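Local coordinates for DNA polymerase beta (Leishmania infantum, PDB 4P4P) that catalyses DNA synthesis from deoxyribonucleoside triphosphates as a family X polymerase and probably acts in base excision repair, at a contact of chain A with DNA. Coordinates in Å, arbitrary orientation; residue numbers count along the deposited sequence, not the author numbering.

Site 1: a contact of chain A with DNA. Residues 240-243. With nucleotides of chain B.
The main-chain amides of Leu242 and Lys243 converge on OP1, a non-bridging oxygen of the DC9 phosphate on chain B, at a turn in the palm of this family X DNA polymerase. Leu242 N donates to DC9 OP1 at 2.8 Å, and the next amide, Lys243 N, reaches the same DC9 OP1 at 2.8 Å. Both bonds are moderately bent, with angles of 143° and 138° at the hydrogen. Two successive N-H groups thus grip one anionic oxygen, a way of holding a backbone that does not depend on which base follows. Pro241 N also lies near this oxygen but has no hydrogen to give; its ring instead brings CD alongside, 3.5 Å from DC9 OP1.

Carbon atoms fill in around the phosphate and sugars. Gly240 CA packs against the DC9 sugar carbon C5' at 3.9 Å, while Leu242 lies along the preceding nucleotide, its CB facing the deoxyribose C3' of DA8 and its CD1 tip against the DA8 phosphate, 3.6 Å from OP1. Lys243 leaves the turn with CG anti to the backbone N (chi1 170°), and its chain then bends at each of the later torsions. This curled course brings NZ alongside the DA8 sugar, at the minor-groove side, rather than onto a phosphate. There the amine meets a water at 2.8 Å from NZ, and the same water touches N3, on the sugar edge of the DA8 base, and the ring oxygen O4' of the DC9 sugar. Nearly any base would offer a comparable acceptor in the minor groove, so this relayed contact should be tolerant of sequence.

Behind the first shell, Gly240 to Leu242 form the loop linking strand 238-239 to strand 243-248. Pro241 and Leu242 both have helix-like backbone torsions, and that tight turn aims the two amides at one point.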
loop_
_atom_site.group_PDB
_atom_site.type_symbol
_atom_site.label_atom_id
_atom_site.label_comp_id
_atom_site.label_asym_id
_atom_site.label_seq_id
_atom_site.Cartn_x
_atom_site.Cartn_y
_atom_site.Cartn_z
ATOM N N GLY A 240 -8.418 -5.057 -5.692
ATOM C CA GLY A 240 -9.787 -4.766 -5.295
ATOM C C GLY A 240 -10.087 -3.349 -5.748
ATOM O O GLY A 240 -9.284 -2.750 -6.473
ATOM N N PRO A 241 -11.237 -2.799 -5.329
ATOM C CA PRO A 241 -11.620 -1.446 -5.757
ATOM C C PRO A 241 -10.784 -0.347 -5.106
ATOM O O PRO A 241 -10.734 0.755 -5.647
ATOM C CB PRO A 241 -13.090 -1.328 -5.320
ATOM C CG PRO A 241 -13.277 -2.345 -4.267
ATOM C CD PRO A 241 -12.294 -3.462 -4.549
ATOM N N LEU A 242 -10.130 -0.648 -3.985
ATOM C CA LEU A 242 -9.293 0.331 -3.280
ATOM C C LEU A 242 -7.787 0.154 -3.504
ATOM O O LEU A 242 -7.026 1.116 -3.418
ATOM C CB LEU A 242 -9.565 0.256 -1.783
ATOM C CG LEU A 242 -10.959 0.701 -1.338
ATOM C CD1 LEU A 242 -11.237 0.279 0.098
ATOM C CD2 LEU A 242 -11.068 2.191 -1.491
ATOM N N LYS A 243 -7.351 -1.077 -3.757
ATOM C CA LYS A 243 -5.924 -1.359 -3.790
ATOM C C LYS A 243 -5.502 -2.394 -4.823
ATOM O O LYS A 243 -6.074 -3.485 -4.903
ATOM C CB LYS A 243 -5.440 -1.808 -2.407
ATOM C CG LYS A 243 -4.026 -2.341 -2.419
ATOM C CD LYS A 243 -3.279 -1.956 -1.181
ATOM C CE LYS A 243 -2.756 -3.164 -0.473
ATOM N NZ LYS A 243 -3.860 -4.116 -0.260
ATOM P P DA B 8 -9.652 -0.628 4.367
ATOM O OP1 DA B 8 -10.340 0.430 3.588
ATOM O OP2 DA B 8 -10.428 -1.556 5.214
ATOM O "O5'" DA B 8 -8.779 -1.528 3.366
ATOM C "C5'" DA B 8 -7.943 -0.899 2.386
ATOM C "C4'" DA B 8 -7.493 -1.904 1.338
ATOM O "O4'" DA B 8 -6.549 -2.825 1.939
ATOM C "C3'" DA B 8 -8.609 -2.771 0.760
ATOM O "O3'" DA B 8 -8.254 -3.042 -0.565
ATOM C "C2'" DA B 8 -8.559 -4.025 1.623
ATOM C "C1'" DA B 8 -7.074 -4.130 1.981
ATOM N N9 DA B 8 -6.856 -4.683 3.314
ATOM C C8 DA B 8 -7.397 -4.245 4.491
ATOM N N7 DA B 8 -7.028 -4.949 5.534
ATOM C C5 DA B 8 -6.185 -5.919 5.004
ATOM C C6 DA B 8 -5.449 -6.985 5.584
ATOM N N6 DA B 8 -5.448 -7.274 6.889
ATOM N N1 DA B 8 -4.709 -7.757 4.762
ATOM C C2 DA B 8 -4.703 -7.480 3.454
ATOM N N3 DA B 8 -5.341 -6.515 2.795
ATOM C C4 DA B 8 -6.071 -5.762 3.638
ATOM P P DC B 9 -9.299 -3.745 -1.566
ATOM O OP1 DC B 9 -9.210 -3.040 -2.867
ATOM O OP2 DC B 9 -10.588 -3.906 -0.853
ATOM O "O5'" DC B 9 -8.719 -5.226 -1.725
ATOM C "C5'" DC B 9 -7.397 -5.397 -2.231
ATOM C "C4'" DC B 9 -7.053 -6.869 -2.387
ATOM O "O4'" DC B 9 -6.729 -7.441 -1.094
ATOM C "C3'" DC B 9 -8.137 -7.770 -2.977
ATOM O "O3'" DC B 9 -7.445 -8.700 -3.806
ATOM C "C2'" DC B 9 -8.760 -8.394 -1.730
ATOM C "C1'" DC B 9 -7.527 -8.582 -0.844
ATOM N N1 DC B 9 -7.743 -8.596 0.631
ATOM C C2 DC B 9 -7.123 -9.565 1.429
ATOM O O2 DC B 9 -6.424 -10.423 0.892
ATOM N N3 DC B 9 -7.318 -9.546 2.775
ATOM C C4 DC B 9 -8.083 -8.600 3.323
ATOM N N4 DC B 9 -8.253 -8.619 4.651
ATOM C C5 DC B 9 -8.717 -7.595 2.529
ATOM C C6 DC B 9 -8.517 -7.629 1.209
HETATM O O HOH W 1 -4.399 -6.828 0.037
#

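Site 2: a contact of chain A with DNA. Residues 296-297, 300, 310-311. With nucleotides of chain C; nucleotides of chain B.
Helix 293-305, in the thumb region, closes over the DA5–DT7 pair, Val297 on one face of the adenine and Asn296 and Arg300 at the minor-groove edge. In family X polymerases this thumb helix covers the newly formed pair; DT7, the last modelled nucleotide of chain C, is probably the primer end and DA5 probably the templating base. Asn296 meets chain C: ND2 donates to O2, on the sugar edge of the DT7 base, at 3.0 Å. The acceptor lies in the Asn296 amide plane and the bond is fairly straight, 153° at the hydrogen. One residue on, Val297 lays methyl CG2 over the five-membered ring of DA5, 3.9 Å from its centroid, capping the face opposite DG6.

Arg300 reaches farther along the groove. CG stands anti to the carbonyl carbon (chi1 -76°) and the chain is extended from CG to NE, taking the guanidinium past the DA5 sugar to the step between DA5 and DG6. NH1 makes a weak, bent bond to DA5 N3 at 2.9 Å, while NH1 and NH2 both contact a water at the guanidinium edge that passes the contact on to DG6 N3. Purine N3 and pyrimidine O2 are acceptors common to all Watson–Crick pairs, so these contacts would sense pair shape rather than sequence. Leu310 O lies above one guanidinium face, displaced toward its rim. A second water joins Arg300 O and Leu310 N to the DG6 phosphate, 2.8 Å from its OP1.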
loop_
_atom_site.group_PDB
_atom_site.type_symbol
_atom_site.label_atom_id
_atom_site.label_comp_id
_atom_site.label_asym_id
_atom_site.label_seq_id
_atom_site.Cartn_x
_atom_site.Cartn_y
_atom_site.Cartn_z
ATOM N N ASN A 296 4.645 5.451 11.535
ATOM C CA ASN A 296 3.171 5.435 11.575
ATOM C C ASN A 296 2.694 4.944 12.919
ATOM O O ASN A 296 1.741 5.459 13.475
ATOM C CB ASN A 296 2.572 4.531 10.492
ATOM C CG ASN A 296 2.807 5.044 9.100
ATOM O OD1 ASN A 296 3.197 6.191 8.911
ATOM N ND2 ASN A 296 2.571 4.197 8.096
ATOM N N VAL A 297 3.359 3.921 13.441
ATOM C CA VAL A 297 2.928 3.328 14.697
ATOM C C VAL A 297 3.023 4.358 15.828
ATOM O O VAL A 297 2.072 4.539 16.597
ATOM C CB VAL A 297 3.727 2.051 15.019
ATOM C CG1 VAL A 297 3.446 1.588 16.452
ATOM C CG2 VAL A 297 3.382 0.960 14.010
ATOM N N ARG A 300 0.388 6.978 15.468
ATOM C CA ARG A 300 -0.950 6.462 15.755
ATOM C C ARG A 300 -1.145 6.282 17.245
ATOM O O ARG A 300 -2.253 6.463 17.752
ATOM C CB ARG A 300 -1.233 5.171 14.979
ATOM C CG ARG A 300 -1.537 5.455 13.512
ATOM C CD ARG A 300 -1.381 4.242 12.592
ATOM N NE ARG A 300 -1.602 4.643 11.202
ATOM C CZ ARG A 300 -2.105 3.853 10.262
ATOM N NH1 ARG A 300 -2.415 2.595 10.544
ATOM N NH2 ARG A 300 -2.292 4.324 9.034
ATOM N N LEU A 310 -6.215 7.721 14.106
ATOM C CA LEU A 310 -5.518 8.142 12.894
ATOM C C LEU A 310 -5.311 6.982 11.934
ATOM O O LEU A 310 -4.771 5.938 12.300
ATOM C CB LEU A 310 -4.172 8.800 13.219
ATOM C CG LEU A 310 -3.292 9.149 12.014
ATOM C CD1 LEU A 310 -3.958 10.195 11.111
ATOM C CD2 LEU A 310 -1.927 9.649 12.465
ATOM N N ASN A 311 -5.755 7.173 10.698
ATOM C CA ASN A 311 -5.535 6.194 9.649
ATOM C C ASN A 311 -5.331 6.933 8.329
ATOM O O ASN A 311 -5.251 8.162 8.316
ATOM C CB ASN A 311 -6.705 5.204 9.583
ATOM C CG ASN A 311 -8.014 5.877 9.273
ATOM O OD1 ASN A 311 -8.056 6.870 8.546
ATOM N ND2 ASN A 311 -9.103 5.326 9.800
ATOM P P DT C 7 4.460 -0.552 0.841
ATOM O OP1 DT C 7 3.182 -0.288 0.148
ATOM O OP2 DT C 7 5.739 -0.292 0.137
ATOM O "O5'" DT C 7 4.521 0.274 2.219
ATOM C "C5'" DT C 7 4.443 1.692 2.163
ATOM C "C4'" DT C 7 4.094 2.253 3.523
ATOM O "O4'" DT C 7 3.156 1.384 4.204
ATOM C "C3'" DT C 7 5.255 2.337 4.499
ATOM O "O3'" DT C 7 6.024 3.481 4.180
ATOM C "C2'" DT C 7 4.515 2.498 5.816
ATOM C "C1'" DT C 7 3.217 1.725 5.576
ATOM N N1 DT C 7 3.174 0.486 6.368
ATOM C C2 DT C 7 2.338 0.462 7.446
ATOM O O2 DT C 7 1.643 1.410 7.744
ATOM N N3 DT C 7 2.350 -0.717 8.141
ATOM C C4 DT C 7 3.106 -1.843 7.862
ATOM O O4 DT C 7 3.047 -2.846 8.563
ATOM C C5 DT C 7 3.975 -1.745 6.717
ATOM C C7 DT C 7 4.859 -2.901 6.324
ATOM C C6 DT C 7 3.968 -0.594 6.033
ATOM P P DA B 5 0.003 -1.066 18.838
ATOM O OP1 DA B 5 -0.085 -2.408 18.218
ATOM O OP2 DA B 5 1.335 -0.482 19.106
ATOM O "O5'" DA B 5 -0.839 -0.061 17.924
ATOM C "C5'" DA B 5 -0.681 1.326 18.064
ATOM C "C4'" DA B 5 -1.442 1.964 16.933
ATOM O "O4'" DA B 5 -0.759 1.691 15.688
ATOM C "C3'" DA B 5 -2.861 1.434 16.774
ATOM O "O3'" DA B 5 -3.682 2.550 16.448
ATOM C "C2'" DA B 5 -2.726 0.403 15.653
ATOM C "C1'" DA B 5 -1.607 0.991 14.798
ATOM N N9 DA B 5 -0.749 0.003 14.157
ATOM C C8 DA B 5 -0.203 -1.100 14.760
ATOM N N7 DA B 5 0.550 -1.817 13.960
ATOM C C5 DA B 5 0.508 -1.128 12.762
ATOM C C6 DA B 5 1.110 -1.378 11.519
ATOM N N6 DA B 5 1.895 -2.436 11.302
ATOM N N1 DA B 5 0.867 -0.502 10.513
ATOM C C2 DA B 5 0.071 0.553 10.758
ATOM N N3 DA B 5 -0.551 0.892 11.892
ATOM C C4 DA B 5 -0.285 0.001 12.865
ATOM P P DG B 6 -5.275 2.388 16.345
ATOM O OP1 DG B 6 -5.875 3.725 16.527
ATOM O OP2 DG B 6 -5.675 1.241 17.189
ATOM O "O5'" DG B 6 -5.513 1.956 14.822
ATOM C "C5'" DG B 6 -5.271 2.885 13.776
ATOM C "C4'" DG B 6 -5.304 2.156 12.454
ATOM O "O4'" DG B 6 -4.192 1.229 12.347
ATOM C "C3'" DG B 6 -6.569 1.319 12.224
ATOM O "O3'" DG B 6 -7.421 2.096 11.373
ATOM C "C2'" DG B 6 -6.041 0.014 11.609
ATOM C "C1'" DG B 6 -4.568 0.343 11.326
ATOM N N9 DG B 6 -3.706 -0.828 11.335
ATOM C C8 DG B 6 -3.545 -1.727 12.355
ATOM N N7 DG B 6 -2.710 -2.672 12.065
ATOM C C5 DG B 6 -2.292 -2.386 10.771
ATOM C C6 DG B 6 -1.397 -3.079 9.930
ATOM O O6 DG B 6 -0.774 -4.109 10.194
ATOM N N1 DG B 6 -1.254 -2.462 8.685
ATOM C C2 DG B 6 -1.904 -1.306 8.319
ATOM N N2 DG B 6 -1.666 -0.830 7.089
ATOM N N3 DG B 6 -2.748 -0.653 9.102
ATOM C C4 DG B 6 -2.897 -1.255 10.305
HETATM O O HOH W 2 -3.667 2.020 7.881
HETATM O O HOH W 3 -4.539 6.143 15.867
#

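Site 1 and site 2 share no residues, and the centres of their C-alpha atoms lie about 21 Å apart, yet both act on chain B. Site 1, in the palm, takes DA8 and DC9; site 2, in the thumb, takes DA5 and DG6, so one nucleotide separates the stretches. Only site 2, of the two, also touches chain C. Chain B, which is probably the template, is therefore gripped by two regions of the polymerase: one holds the strand chiefly by its phosphate, the other bears on the pair at the active site. Together they would help hold the template strand in place at the active site.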